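Local coordinates for protein sialidase B (Streptococcus pneumoniae serotype 4, PDB 4XJW) that cleaves alpha-linked terminal sialic acids from oligosaccharides, glycoproteins and glycolipids as a family 33 glycoside hydrolase and intramolecular trans-sialidase, at residues L23-S28 with S171-K175; F50-K56 with N143-T149; S55-N61 with N154-K158; I78-K83 with L137-N143; D113-Y119 with E131-L137. The protein carries 1 engineered substitution. Numbering follows the deposited sequence.

Contact 1: residues L23-S28 with S171-K175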
# COMPACT_ATOMS: atom_id res chain seq x y z
N LEU A 23 25.15 33.37 -5.82
CA LEU A 23 25.09 32.32 -4.80
C LEU A 23 26.44 31.99 -4.14
O LEU A 23 26.51 31.87 -2.92
CB LEU A 23 24.45 31.06 -5.41
CG LEU A 23 24.11 29.87 -4.52
CD1 LEU A 23 23.47 30.34 -3.23
CD2 LEU A 23 23.19 28.91 -5.26
N LEU A 24 27.50 31.87 -4.93
CA LEU A 24 28.75 31.30 -4.41
C LEU A 24 29.44 32.08 -3.28
O LEU A 24 29.99 31.49 -2.35
CB LEU A 24 29.74 31.01 -5.54
CG LEU A 24 29.24 29.91 -6.48
CD1 LEU A 24 30.22 29.70 -7.61
CD2 LEU A 24 29.02 28.63 -5.71
N ASP A 25 29.40 33.41 -3.34
CA ASP A 25 29.99 34.21 -2.27
C ASP A 25 29.15 34.17 -0.99
O ASP A 25 29.65 34.44 0.10
CB ASP A 25 30.23 35.65 -2.74
CG ASP A 25 29.24 36.10 -3.80
OD1 ASP A 25 28.06 35.70 -3.74
OD2 ASP A 25 29.66 36.87 -4.70
N LYS A 26 27.88 33.81 -1.14
CA LYS A 26 26.95 33.79 -0.01
C LYS A 26 27.02 32.48 0.76
O LYS A 26 26.63 32.42 1.93
CB LYS A 26 25.52 33.99 -0.50
CG LYS A 26 25.40 34.81 -1.79
CD LYS A 26 25.68 36.28 -1.53
CE LYS A 26 24.88 37.17 -2.48
NZ LYS A 26 25.37 37.12 -3.89
N LEU A 27 27.49 31.42 0.11
CA LEU A 27 27.57 30.12 0.77
C LEU A 27 28.55 30.18 1.93
O LEU A 27 29.71 30.53 1.74
CB LEU A 27 27.96 29.01 -0.22
CG LEU A 27 26.77 28.51 -1.05
CD1 LEU A 27 27.21 27.59 -2.17
CD2 LEU A 27 25.73 27.83 -0.17
N SER A 28 28.07 29.84 3.12
CA SER A 28 28.82 30.05 4.35
C SER A 28 28.48 29.01 5.40
O SER A 28 27.31 28.70 5.62
CB SER A 28 28.51 31.45 4.89
OG SER A 28 28.78 32.43 3.92
N SER A 171 15.23 28.50 -3.10
CA SER A 171 15.81 29.26 -2.00
C SER A 171 16.93 28.45 -1.35
O SER A 171 16.85 27.23 -1.26
CB SER A 171 14.74 29.58 -0.95
OG SER A 171 13.63 30.23 -1.54
N LEU A 172 17.97 29.14 -0.89
CA LEU A 172 19.10 28.50 -0.21
C LEU A 172 19.27 29.18 1.15
O LEU A 172 19.22 30.41 1.24
CB LEU A 172 20.37 28.66 -1.04
CG LEU A 172 21.69 27.89 -0.86
CD1 LEU A 172 22.19 27.84 0.58
CD2 LEU A 172 21.61 26.50 -1.47
N PHE A 173 19.47 28.38 2.19
CA PHE A 173 19.69 28.90 3.54
C PHE A 173 21.00 28.37 4.11
O PHE A 173 21.33 27.20 3.93
CB PHE A 173 18.55 28.50 4.47
CG PHE A 173 17.19 28.82 3.94
CD1 PHE A 173 16.56 27.97 3.03
CD2 PHE A 173 16.53 29.98 4.33
CE1 PHE A 173 15.30 28.27 2.54
CE2 PHE A 173 15.27 30.28 3.84
CZ PHE A 173 14.66 29.43 2.94
N ASN A 174 21.76 29.23 4.80
CA ASN A 174 22.97 28.78 5.49
C ASN A 174 22.66 28.24 6.89
O ASN A 174 23.26 28.65 7.89
CB ASN A 174 24.01 29.91 5.55
CG ASN A 174 24.70 30.14 4.21
OD1 ASN A 174 24.98 29.20 3.47
ND2 ASN A 174 25.00 31.41 3.92
N LYS A 175 21.73 27.30 6.93
CA LYS A 175 21.35 26.64 8.16
C LYS A 175 20.69 25.31 7.79
O LYS A 175 20.13 25.18 6.70
CB LYS A 175 20.35 27.52 8.91
CG LYS A 175 19.89 26.99 10.26
CD LYS A 175 18.84 27.93 10.87
CE LYS A 175 18.15 27.28 12.05
NZ LYS A 175 16.99 28.10 12.53
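N174 and L172, two residues apart on segment 171-175, account for all of the area that this segment buries against 23-28 (73 and 53 Å² of 233 Å² over both sides). Both point their CA-to-CB bonds toward the loop, whereas F173 between them points away, as in any extended chain. N174 spends its carboxamide on the backbone opposite: ND2 donates to the carbonyl O of K26 at 2.8 Å (159° at the hydrogen), and OD1 accepts from N of S28 at 3.2 Å (161°). The two bonds span L27, so a single amide group reads one donor and one acceptor of the loop main chain. The K26 carbonyl is shared, since S28 OG also donates to K26 O at 2.9 Å, and N174 OD1 takes a second bond from Q32. Beneath this polar pair L172 packs on two leucines: its CG lies 3.8 Å from L23 CD1 and its CD1 3.6 Å from L27 CD2. L23 and L27 continue onto F50 and L52, in strand 46-53, which places these leucines between the two sheets of the concanavalin-like N-terminal domain. With both cross-segment bonds made by one side chain, the segments are not paired as strands; the chemistry implies a loop fixed at its outer end by hydrogen bonds from the N174 carboxamide and inside by leucine packing.

Contact 2: residues F50-K56 with N143-T149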
# COMPACT_ATOMS: atom_id res chain seq x y z
N PHE A 50 19.66 20.89 -9.67
CA PHE A 50 20.54 21.86 -9.05
C PHE A 50 21.91 21.23 -8.90
O PHE A 50 22.02 20.06 -8.52
CB PHE A 50 19.99 22.26 -7.67
CG PHE A 50 20.92 23.10 -6.84
CD1 PHE A 50 20.97 24.48 -7.01
CD2 PHE A 50 21.74 22.52 -5.89
CE1 PHE A 50 21.83 25.26 -6.24
CE2 PHE A 50 22.60 23.29 -5.11
CZ PHE A 50 22.64 24.66 -5.29
N GLY A 51 22.94 22.00 -9.22
CA GLY A 51 24.31 21.55 -9.09
C GLY A 51 25.23 22.60 -8.50
O GLY A 51 25.09 23.80 -8.76
N LEU A 52 26.15 22.15 -7.65
CA LEU A 52 27.24 22.97 -7.15
C LEU A 52 28.52 22.21 -7.47
O LEU A 52 28.72 21.11 -6.94
CB LEU A 52 27.16 23.15 -5.64
CG LEU A 52 26.10 24.07 -5.06
CD1 LEU A 52 26.05 23.89 -3.56
CD2 LEU A 52 26.40 25.51 -5.43
N SER A 53 29.38 22.75 -8.31
CA SER A 53 30.52 21.95 -8.73
C SER A 53 31.84 22.70 -8.82
O SER A 53 31.86 23.90 -9.03
CB SER A 53 30.25 21.32 -10.09
OG SER A 53 30.20 22.32 -11.09
N ASN A 54 32.93 21.95 -8.67
CA ASN A 54 34.22 22.40 -9.17
C ASN A 54 34.21 22.07 -10.65
O ASN A 54 34.19 20.90 -11.04
CB ASN A 54 35.36 21.66 -8.46
CG ASN A 54 36.74 22.11 -8.93
OD1 ASN A 54 36.90 22.61 -10.04
ND2 ASN A 54 37.74 21.90 -8.09
N SER A 55 34.21 23.10 -11.49
CA SER A 55 34.05 22.90 -12.93
C SER A 55 35.37 22.75 -13.68
O SER A 55 35.38 22.66 -14.90
CB SER A 55 33.27 24.06 -13.54
OG SER A 55 34.02 25.26 -13.47
N LYS A 56 36.49 22.72 -12.95
CA LYS A 56 37.80 22.70 -13.59
C LYS A 56 38.19 21.33 -14.12
O LYS A 56 37.77 20.30 -13.59
CB LYS A 56 38.87 23.22 -12.63
CG LYS A 56 38.67 24.67 -12.24
CD LYS A 56 39.80 25.16 -11.36
CE LYS A 56 39.68 26.65 -11.09
NZ LYS A 56 41.00 27.24 -10.69
N ASN A 143 35.97 20.69 -2.43
CA ASN A 143 37.20 21.36 -2.85
C ASN A 143 37.08 22.02 -4.22
O ASN A 143 36.79 21.35 -5.21
CB ASN A 143 38.37 20.39 -2.84
CG ASN A 143 39.71 21.09 -3.06
OD1 ASN A 143 39.92 22.21 -2.59
ND2 ASN A 143 40.60 20.45 -3.80
N GLY A 144 37.29 23.33 -4.26
CA GLY A 144 37.33 24.04 -5.52
C GLY A 144 36.01 24.35 -6.20
O GLY A 144 35.99 24.65 -7.39
N ILE A 145 34.90 24.27 -5.46
CA ILE A 145 33.61 24.66 -6.02
C ILE A 145 33.70 26.07 -6.61
O ILE A 145 34.22 26.98 -5.97
CB ILE A 145 32.47 24.59 -4.97
CG1 ILE A 145 31.89 23.17 -4.91
CG2 ILE A 145 31.36 25.56 -5.32
CD1 ILE A 145 30.77 23.04 -3.90
N ASP A 146 33.24 26.21 -7.85
CA ASP A 146 33.27 27.50 -8.54
C ASP A 146 32.06 27.74 -9.44
O ASP A 146 32.00 28.74 -10.16
CB ASP A 146 34.57 27.65 -9.36
CG ASP A 146 34.77 26.55 -10.40
OD1 ASP A 146 33.79 25.94 -10.87
OD2 ASP A 146 35.94 26.32 -10.78
N LYS A 147 31.08 26.84 -9.39
CA LYS A 147 29.89 26.96 -10.23
C LYS A 147 28.64 26.53 -9.49
O LYS A 147 28.65 25.50 -8.82
CB LYS A 147 30.02 26.10 -11.47
CG LYS A 147 30.99 26.61 -12.51
CD LYS A 147 30.45 27.84 -13.20
CE LYS A 147 31.28 28.16 -14.44
NZ LYS A 147 30.77 29.38 -15.12
N ALA A 148 27.57 27.32 -9.62
CA ALA A 148 26.24 26.93 -9.16
C ALA A 148 25.33 26.90 -10.37
O ALA A 148 25.30 27.86 -11.15
CB ALA A 148 25.73 27.91 -8.11
N THR A 149 24.59 25.81 -10.55
CA THR A 149 23.90 25.57 -11.80
C THR A 149 22.47 25.09 -11.59
O THR A 149 22.20 24.32 -10.67
CB THR A 149 24.65 24.52 -12.63
OG1 THR A 149 26.04 24.85 -12.66
CG2 THR A 149 24.12 24.46 -14.06
O HOH W 1 27.42 22.61 -11.58
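This is an antiparallel strand pair with a classic beta bulge, joining strands 46-53 and 147-150 in the six-stranded sheet of the concanavalin-like domain; the axes of 50-53 and 147-149 approach to 4.6 Å at 172°. N143 offers its carbonyl O to N54 ND2 at 3.1 Å. G144, with phi of 77°, passes so close to N54 that an ideal CB would lie 2.1 Å from N54 ND2, a clash that glycine avoids. I145 places CD1 4.0 Å from L52 CB. At D146 the bulge begins: D146 N donates to S53 O at 2.9 Å, and K147 N reaches the same S53 O at 3.1 Å in a weak bond (133°), so two residues face one. The D146 carboxylate also holds the Asx turn N54-K56 (K56 N to N54 OD1 2.9 Å), its OD1 accepting from S55 N at 2.9 Å and S55 OG at 2.7 Å. K147 returns to regular pairing through its O, bonded to S53 N at 2.9 Å, while its ammonium group goes to D18. A148 forms the non-hydrogen-bonded pair with L52, CB to CD2 at 3.7 Å. T149 pairs with G51, N to O at 2.7 Å and O to N at 2.8 Å. S53 OG is hydrogen-bonded to N154 O and accepts from a water at 2.8 Å, itself 2.8 Å from T149 OG1.

Contact 3: residues S55-N61 with N154-K158. With PO4 (phosphate ion), chain D.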
# COMPACT_ATOMS: atom_id res chain seq x y z
N SER A 55 34.21 23.10 -11.49
CA SER A 55 34.05 22.90 -12.93
C SER A 55 35.37 22.75 -13.68
O SER A 55 35.38 22.66 -14.90
CB SER A 55 33.27 24.06 -13.54
OG SER A 55 34.02 25.26 -13.47
N LYS A 56 36.49 22.72 -12.95
CA LYS A 56 37.80 22.70 -13.59
C LYS A 56 38.19 21.33 -14.12
O LYS A 56 37.77 20.30 -13.59
CB LYS A 56 38.87 23.22 -12.63
CG LYS A 56 38.67 24.67 -12.24
CD LYS A 56 39.80 25.16 -11.36
CE LYS A 56 39.68 26.65 -11.09
NZ LYS A 56 41.00 27.24 -10.69
N ALA A 57 39.01 21.33 -15.17
CA ALA A 57 39.56 20.08 -15.70
C ALA A 57 40.28 19.36 -14.57
O ALA A 57 40.98 19.99 -13.78
CB ALA A 57 40.51 20.37 -16.85
N GLY A 58 40.09 18.04 -14.49
CA GLY A 58 40.73 17.25 -13.45
C GLY A 58 39.92 17.10 -12.17
O GLY A 58 40.32 16.35 -11.27
N PHE A 59 38.79 17.80 -12.08
CA PHE A 59 37.99 17.76 -10.85
C PHE A 59 36.53 17.37 -11.11
O PHE A 59 35.62 17.89 -10.46
CB PHE A 59 38.05 19.12 -10.13
CG PHE A 59 39.42 19.45 -9.61
CD1 PHE A 59 39.81 19.05 -8.34
CD2 PHE A 59 40.33 20.15 -10.40
CE1 PHE A 59 41.08 19.35 -7.86
CE2 PHE A 59 41.60 20.45 -9.93
CZ PHE A 59 41.97 20.05 -8.65
N LYS A 60 36.31 16.46 -12.05
CA LYS A 60 34.95 16.14 -12.47
C LYS A 60 34.16 15.42 -11.38
O LYS A 60 32.93 15.38 -11.46
CB LYS A 60 34.94 15.33 -13.77
CG LYS A 60 35.24 13.86 -13.59
CD LYS A 60 35.10 13.14 -14.92
CE LYS A 60 35.05 11.64 -14.70
NZ LYS A 60 36.05 11.20 -13.70
N ASN A 61 34.84 14.87 -10.38
CA ASN A 61 34.15 14.20 -9.28
C ASN A 61 34.08 15.05 -8.02
O ASN A 61 34.03 14.53 -6.90
CB ASN A 61 34.80 12.84 -8.99
CG ASN A 61 34.70 11.90 -10.16
OD1 ASN A 61 33.80 12.03 -11.00
ND2 ASN A 61 35.63 10.95 -10.24
N ASN A 154 27.86 21.26 -14.00
CA ASN A 154 29.02 21.64 -14.81
C ASN A 154 30.25 20.86 -14.37
O ASN A 154 30.79 21.09 -13.29
CB ASN A 154 29.26 23.15 -14.72
CG ASN A 154 30.36 23.63 -15.65
OD1 ASN A 154 31.36 22.96 -15.84
ND2 ASN A 154 30.17 24.80 -16.24
N ARG A 155 30.71 19.95 -15.23
CA ARG A 155 31.89 19.14 -14.95
C ARG A 155 32.92 19.34 -16.06
O ARG A 155 32.61 19.13 -17.23
CB ARG A 155 31.50 17.67 -14.81
CG ARG A 155 30.34 17.42 -13.85
CD ARG A 155 29.86 15.97 -13.91
NE ARG A 155 30.80 15.04 -13.29
CZ ARG A 155 30.80 13.73 -13.49
NH1 ARG A 155 29.91 13.17 -14.30
NH2 ARG A 155 31.69 12.96 -12.87
N GLU A 156 34.12 19.76 -15.68
CA GLU A 156 35.19 20.07 -16.64
C GLU A 156 34.71 21.05 -17.72
O GLU A 156 35.10 20.95 -18.89
CB GLU A 156 35.78 18.79 -17.25
CG GLU A 156 36.30 17.82 -16.19
CD GLU A 156 37.20 16.74 -16.77
OE1 GLU A 156 36.75 16.02 -17.68
OE2 GLU A 156 38.36 16.63 -16.31
N GLY A 157 33.87 22.00 -17.32
CA GLY A 157 33.40 23.03 -18.22
C GLY A 157 32.29 22.59 -19.16
O GLY A 157 31.93 23.32 -20.09
N LYS A 158 31.75 21.39 -18.95
CA LYS A 158 30.67 20.92 -19.81
C LYS A 158 29.42 20.51 -19.04
O LYS A 158 29.50 20.17 -17.85
CB LYS A 158 31.17 19.80 -20.73
CG LYS A 158 32.40 20.24 -21.52
CD LYS A 158 32.96 19.16 -22.40
CE LYS A 158 34.38 19.52 -22.83
NZ LYS A 158 35.26 19.68 -21.64
P PO4 D . 29.92 9.80 -12.98
O1 PO4 D . 29.91 10.31 -14.40
O2 PO4 D . 31.14 10.31 -12.25
O3 PO4 D . 28.66 10.32 -12.30
O4 PO4 D . 29.91 8.29 -13.00
O HOH W 2 35.27 19.59 -13.17
O HOH W 3 38.29 15.20 -13.88
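Two turns meet here: a type II beta turn, K56 to F59, and the type I' turn, R155 to K158, that joins the short strands 153-155 and 158-160. Two long side chains of the second turn make the link. R155, with chi1 m, chi2 t and chi3 p, brings its guanidinium edge to the other loop: NE donates to K60 O at 2.8 Å, NH2 to the same K60 O at 3.1 Å and, weakly, to N61 OD1 at 3.0 Å. E156 (m, t) swings its carboxylate under the type II turn, where OE2 accepts from G58 N at 2.9 Å and 176°; G58 has phi of 91°, and a CB there would jam against the preceding carbonyl. Water bridges E156 OE2 and K60 N. The K60 side chain starts toward the partner, its CB 3.7 Å from E156 CG, but its end leads away. A phosphate, probably from the crystallisation liquor and also bound by R79 NH1, takes R155 NH1 at its O1, 2.9 Å, and R155 NH2 at its O2, 2.8 Å.

Contact 4: residues I78-K83 with L137-N143. With PO4 (phosphate ion), chain D.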
# COMPACT_ATOMS: atom_id res chain seq x y z
N ILE A 78 26.99 13.75 -3.42
CA ILE A 78 27.89 14.64 -2.70
C ILE A 78 29.29 14.05 -2.82
O ILE A 78 29.58 13.00 -2.24
CB ILE A 78 27.47 14.82 -1.22
CG1 ILE A 78 25.95 14.83 -1.07
CG2 ILE A 78 28.04 16.11 -0.66
CD1 ILE A 78 25.45 14.08 0.13
N ARG A 79 30.15 14.71 -3.60
CA ARG A 79 31.40 14.10 -4.01
C ARG A 79 32.59 15.04 -3.89
O ARG A 79 32.51 16.20 -4.28
CB ARG A 79 31.30 13.62 -5.47
CG ARG A 79 30.07 12.77 -5.75
CD ARG A 79 30.05 12.28 -7.17
NE ARG A 79 31.15 11.36 -7.42
CZ ARG A 79 31.44 10.83 -8.61
NH1 ARG A 79 30.72 11.13 -9.68
NH2 ARG A 79 32.47 9.99 -8.71
N ASP A 80 33.69 14.52 -3.36
CA ASP A 80 34.93 15.29 -3.26
C ASP A 80 36.07 14.29 -3.35
O ASP A 80 36.28 13.49 -2.44
CB ASP A 80 34.98 16.05 -1.93
CG ASP A 80 36.19 16.98 -1.82
OD1 ASP A 80 37.32 16.55 -2.13
OD2 ASP A 80 36.00 18.14 -1.40
N ALA A 81 36.80 14.33 -4.46
CA ALA A 81 37.84 13.34 -4.74
C ALA A 81 39.02 13.47 -3.79
O ALA A 81 39.68 12.48 -3.47
CB ALA A 81 38.30 13.44 -6.17
N GLN A 82 39.30 14.69 -3.36
CA GLN A 82 40.44 14.94 -2.48
C GLN A 82 40.15 14.49 -1.05
O GLN A 82 41.07 14.22 -0.28
CB GLN A 82 40.84 16.41 -2.51
CG GLN A 82 41.59 16.82 -3.79
CD GLN A 82 40.67 16.96 -4.99
OE1 GLN A 82 39.73 17.74 -4.97
NE2 GLN A 82 40.95 16.21 -6.04
N LYS A 83 38.87 14.43 -0.69
CA LYS A 83 38.47 13.91 0.61
C LYS A 83 38.15 12.42 0.52
O LYS A 83 37.97 11.74 1.54
CB LYS A 83 37.26 14.67 1.16
CG LYS A 83 37.50 16.17 1.38
CD LYS A 83 36.20 16.88 1.78
CE LYS A 83 36.41 18.38 2.02
NZ LYS A 83 37.00 19.09 0.84
N LEU A 137 30.36 15.66 4.68
CA LEU A 137 30.85 16.53 3.62
C LEU A 137 29.87 17.68 3.43
O LEU A 137 28.81 17.51 2.81
CB LEU A 137 31.02 15.77 2.31
CG LEU A 137 31.45 16.58 1.07
CD1 LEU A 137 32.67 17.44 1.39
CD2 LEU A 137 31.72 15.67 -0.11
N PRO A 138 30.20 18.86 3.98
CA PRO A 138 29.39 20.05 3.77
C PRO A 138 29.34 20.37 2.28
O PRO A 138 30.38 20.28 1.61
CB PRO A 138 30.17 21.14 4.51
CG PRO A 138 30.99 20.40 5.53
CD PRO A 138 31.36 19.11 4.86
N ILE A 139 28.17 20.70 1.74
CA ILE A 139 28.07 20.95 0.31
C ILE A 139 28.87 22.20 -0.08
O ILE A 139 29.32 22.33 -1.21
CB ILE A 139 26.60 21.06 -0.19
CG1 ILE A 139 25.90 22.27 0.41
CG2 ILE A 139 25.84 19.78 0.11
CD1 ILE A 139 24.50 22.51 -0.15
N SER A 140 29.06 23.10 0.89
CA SER A 140 29.83 24.32 0.66
C SER A 140 31.34 24.09 0.76
O SER A 140 32.13 24.99 0.47
CB SER A 140 29.44 25.36 1.70
OG SER A 140 29.73 24.88 3.00
N ASN A 141 31.75 22.90 1.19
CA ASN A 141 33.17 22.67 1.39
C ASN A 141 33.76 21.65 0.42
O ASN A 141 34.84 21.10 0.66
CB ASN A 141 33.47 22.28 2.84
CG ASN A 141 34.93 22.49 3.22
OD1 ASN A 141 35.55 23.47 2.80
ND2 ASN A 141 35.48 21.57 3.99
N ILE A 142 33.06 21.40 -0.67
CA ILE A 142 33.64 20.58 -1.73
C ILE A 142 34.81 21.34 -2.35
O ILE A 142 34.68 22.51 -2.72
CB ILE A 142 32.58 20.17 -2.78
CG1 ILE A 142 31.56 19.22 -2.16
CG2 ILE A 142 33.23 19.54 -3.99
CD1 ILE A 142 30.27 19.10 -2.94
N ASN A 143 35.97 20.69 -2.43
CA ASN A 143 37.20 21.36 -2.85
C ASN A 143 37.08 22.02 -4.22
O ASN A 143 36.79 21.35 -5.21
CB ASN A 143 38.37 20.39 -2.84
CG ASN A 143 39.71 21.09 -3.06
OD1 ASN A 143 39.92 22.21 -2.59
ND2 ASN A 143 40.60 20.45 -3.80
P PO4 D . 29.92 9.80 -12.98
O1 PO4 D . 29.91 10.31 -14.40
O2 PO4 D . 31.14 10.31 -12.25
O3 PO4 D . 28.66 10.32 -12.30
O4 PO4 D . 29.91 8.29 -13.00
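At the centre lies I78 CG2, which meets L137 CD2 at 3.7 Å, I139 CG2 at 4.3 Å and I142 CD1 at 4.4 Å. L137 buries 74 Å² and I78 69 Å², the two largest shares of this contact. L137 also reaches along the strand, CD2 lying 3.8 Å from D80 CB, and its CD1 sits 3.6 Å from K83 CD, so the apolar patch extends under the aliphatic part of a lysine. F64 adds to the packing around I78, I139 and I142. Further out the strand ends at D80, whose carboxylate does double work. OD2 accepts from N143 N at 2.8 Å (167°) and forms a salt bridge with K83 NZ at 2.6 Å; OD1 accepts from K83 N at 3.0 Å, an Asx motif that shapes the turn after the strand. K83 NZ in turn donates to N141 O at 3.0 Å. At the rim N143 ND2 donates to Q82 OE1 at 3.1 Å (174°), an oxygen that also accepts from N62. Loop 137-143 thus sits over the end of strand 74-80 as the chain crosses from hairpin strand 126-132 in one sheet to strand 147-150 in the other sheet of a concanavalin-like beta-sandwich.

Contact 5: residues D113-Y119 with E131-L137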
# COMPACT_ATOMS: atom_id res chain seq x y z
N ASP A 113 23.05 18.77 7.24
CA ASP A 113 23.20 19.13 8.65
C ASP A 113 24.56 18.69 9.19
O ASP A 113 24.76 17.51 9.49
CB ASP A 113 22.07 18.49 9.46
CG ASP A 113 22.03 18.97 10.90
OD1 ASP A 113 22.98 19.63 11.35
OD2 ASP A 113 21.03 18.66 11.58
N SER A 114 25.48 19.64 9.32
CA SER A 114 26.83 19.33 9.77
C SER A 114 26.93 18.86 11.23
O SER A 114 27.72 17.97 11.55
CB SER A 114 27.79 20.50 9.51
OG SER A 114 27.38 21.69 10.16
N LYS A 115 26.11 19.42 12.10
CA LYS A 115 26.17 19.04 13.51
C LYS A 115 25.68 17.61 13.77
O LYS A 115 26.24 16.91 14.60
CB LYS A 115 25.45 20.05 14.40
CG LYS A 115 26.20 21.37 14.54
CD LYS A 115 26.49 21.70 16.00
CE LYS A 115 26.52 23.21 16.24
NZ LYS A 115 26.83 23.57 17.66
N ASP A 116 24.64 17.19 13.05
CA ASP A 116 24.15 15.81 13.19
C ASP A 116 24.69 14.89 12.11
O ASP A 116 24.37 13.69 12.08
CB ASP A 116 22.62 15.75 13.21
CG ASP A 116 22.03 16.26 14.51
OD1 ASP A 116 22.82 16.60 15.42
OD2 ASP A 116 20.78 16.31 14.62
N LYS A 117 25.52 15.45 11.23
CA LYS A 117 26.15 14.71 10.14
C LYS A 117 25.13 13.96 9.31
O LYS A 117 25.37 12.81 8.92
CB LYS A 117 27.19 13.71 10.67
CG LYS A 117 28.31 14.34 11.46
CD LYS A 117 29.35 13.28 11.79
CE LYS A 117 30.67 13.89 12.18
NZ LYS A 117 31.74 12.85 12.22
N THR A 118 24.01 14.61 9.04
CA THR A 118 22.90 13.94 8.39
C THR A 118 22.42 14.70 7.16
O THR A 118 22.41 15.94 7.15
CB THR A 118 21.75 13.75 9.39
OG1 THR A 118 22.19 12.88 10.44
CG2 THR A 118 20.52 13.14 8.72
N TYR A 119 22.05 13.96 6.12
CA TYR A 119 21.45 14.52 4.93
C TYR A 119 20.02 14.02 4.88
O TYR A 119 19.78 12.81 4.94
CB TYR A 119 22.19 14.05 3.68
CG TYR A 119 23.67 14.37 3.64
CD1 TYR A 119 24.13 15.64 3.29
CD2 TYR A 119 24.61 13.39 3.91
CE1 TYR A 119 25.48 15.93 3.23
CE2 TYR A 119 25.98 13.67 3.84
CZ TYR A 119 26.40 14.94 3.51
OH TYR A 119 27.75 15.21 3.44
N GLU A 131 19.94 10.25 5.97
CA GLU A 131 21.15 9.44 6.05
C GLU A 131 22.21 10.11 6.90
O GLU A 131 22.64 11.23 6.60
CB GLU A 131 21.70 9.21 4.64
CG GLU A 131 20.72 8.53 3.69
CD GLU A 131 20.70 7.02 3.83
OE1 GLU A 131 21.43 6.50 4.70
OE2 GLU A 131 19.95 6.36 3.07
N THR A 132 22.61 9.43 7.97
CA THR A 132 23.72 9.88 8.81
C THR A 132 25.03 9.21 8.39
O THR A 132 25.05 8.02 8.11
CB THR A 132 23.44 9.57 10.29
OG1 THR A 132 22.16 10.09 10.65
CG2 THR A 132 24.51 10.19 11.19
N VAL A 133 26.11 9.98 8.33
CA VAL A 133 27.40 9.45 7.88
C VAL A 133 28.48 9.69 8.93
O VAL A 133 28.36 10.58 9.77
CB VAL A 133 27.85 10.09 6.54
CG1 VAL A 133 26.92 9.69 5.40
CG2 VAL A 133 27.92 11.60 6.66
N ASP A 134 29.54 8.88 8.89
CA ASP A 134 30.67 9.03 9.81
C ASP A 134 31.53 10.24 9.47
O ASP A 134 32.00 10.96 10.36
CB ASP A 134 31.54 7.78 9.78
CG ASP A 134 30.86 6.56 10.37
OD1 ASP A 134 30.15 6.71 11.38
OD2 ASP A 134 31.04 5.46 9.81
N THR A 135 31.74 10.46 8.18
CA THR A 135 32.52 11.61 7.74
C THR A 135 31.63 12.53 6.92
O THR A 135 31.26 12.21 5.79
CB THR A 135 33.74 11.19 6.93
OG1 THR A 135 34.51 10.25 7.68
CG2 THR A 135 34.61 12.41 6.60
N PHE A 136 31.27 13.66 7.49
CA PHE A 136 30.35 14.57 6.84
C PHE A 136 31.06 15.42 5.79
O PHE A 136 32.20 15.83 5.98
CB PHE A 136 29.70 15.48 7.88
CG PHE A 136 28.61 16.36 7.32
CD1 PHE A 136 27.36 15.84 7.03
CD2 PHE A 136 28.84 17.72 7.10
CE1 PHE A 136 26.36 16.64 6.52
CE2 PHE A 136 27.84 18.53 6.59
CZ PHE A 136 26.59 17.99 6.30
N LEU A 137 30.36 15.66 4.68
CA LEU A 137 30.85 16.53 3.62
C LEU A 137 29.87 17.68 3.43
O LEU A 137 28.81 17.51 2.81
CB LEU A 137 31.02 15.77 2.31
CG LEU A 137 31.45 16.58 1.07
CD1 LEU A 137 32.67 17.44 1.39
CD2 LEU A 137 31.72 15.67 -0.11
O HOH W 4 32.67 14.54 9.84
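Backbone pairing defines an antiparallel beta hairpin, strands 118-123 and 126-132, at its open end. Y119 and E131 form a hydrogen-bonded pair, N to O and O to N both 2.8 Å (167° and 170°); T118 and T132 form the non-hydrogen-bonded pair, CA atoms 4.2 Å apart. One step on, V133 N donates to K117 O at 3.0 Å. Within segment 113-119, K117 has phi/psi of 53/42° and, with T118, faces D113: a G1 beta bulge where strand 102-113 turns into the hairpin. Beyond V133 the second segment folds back over that turn. The F136 ring receives S114 CA over one face, a CH-pi contact 3.7 Å from the centroid and 23° off the normal, and has Y119 OH over the opposite face. The Y119 and F136 rings are near parallel (17°) but slid apart, with centroids 4.8 Å from each other and little overlap; Y119 CZ comes within 3.5 Å of F136 CE1. F136 and Y119 bury 120 and 119 Å², the largest shares. At the exposed rim K117 NZ donates to D134 O at 2.7 Å. Y119 runs inward, touching I78 of the other sheet, and its OH donates to L137 O at 2.6 Å.

In the fold
All five contacts lie in the N-terminal concanavalin-like domain, on one side of the chain's centre and away from the probable active-site residues. Contact 1 closes the outermost loop and the others nest inside it; contacts 2 and 3 cross, while 5 is enclosed by 4 and 4 by both 2 and 3. Contacts 2 and 3 are closest, with centres 8 Å apart and S55 and K56 shared; centres are 10 Å apart for contacts 2 and 4, which share N143, and 12 Å for 4 and 5, which share L137. Segment 131-149 thus passes from the seven-stranded sheet (contact 5) to the six-stranded one (contacts 4 and 2), linking both halves. Contacts 3 and 5 are farthest, centres 25 Å apart.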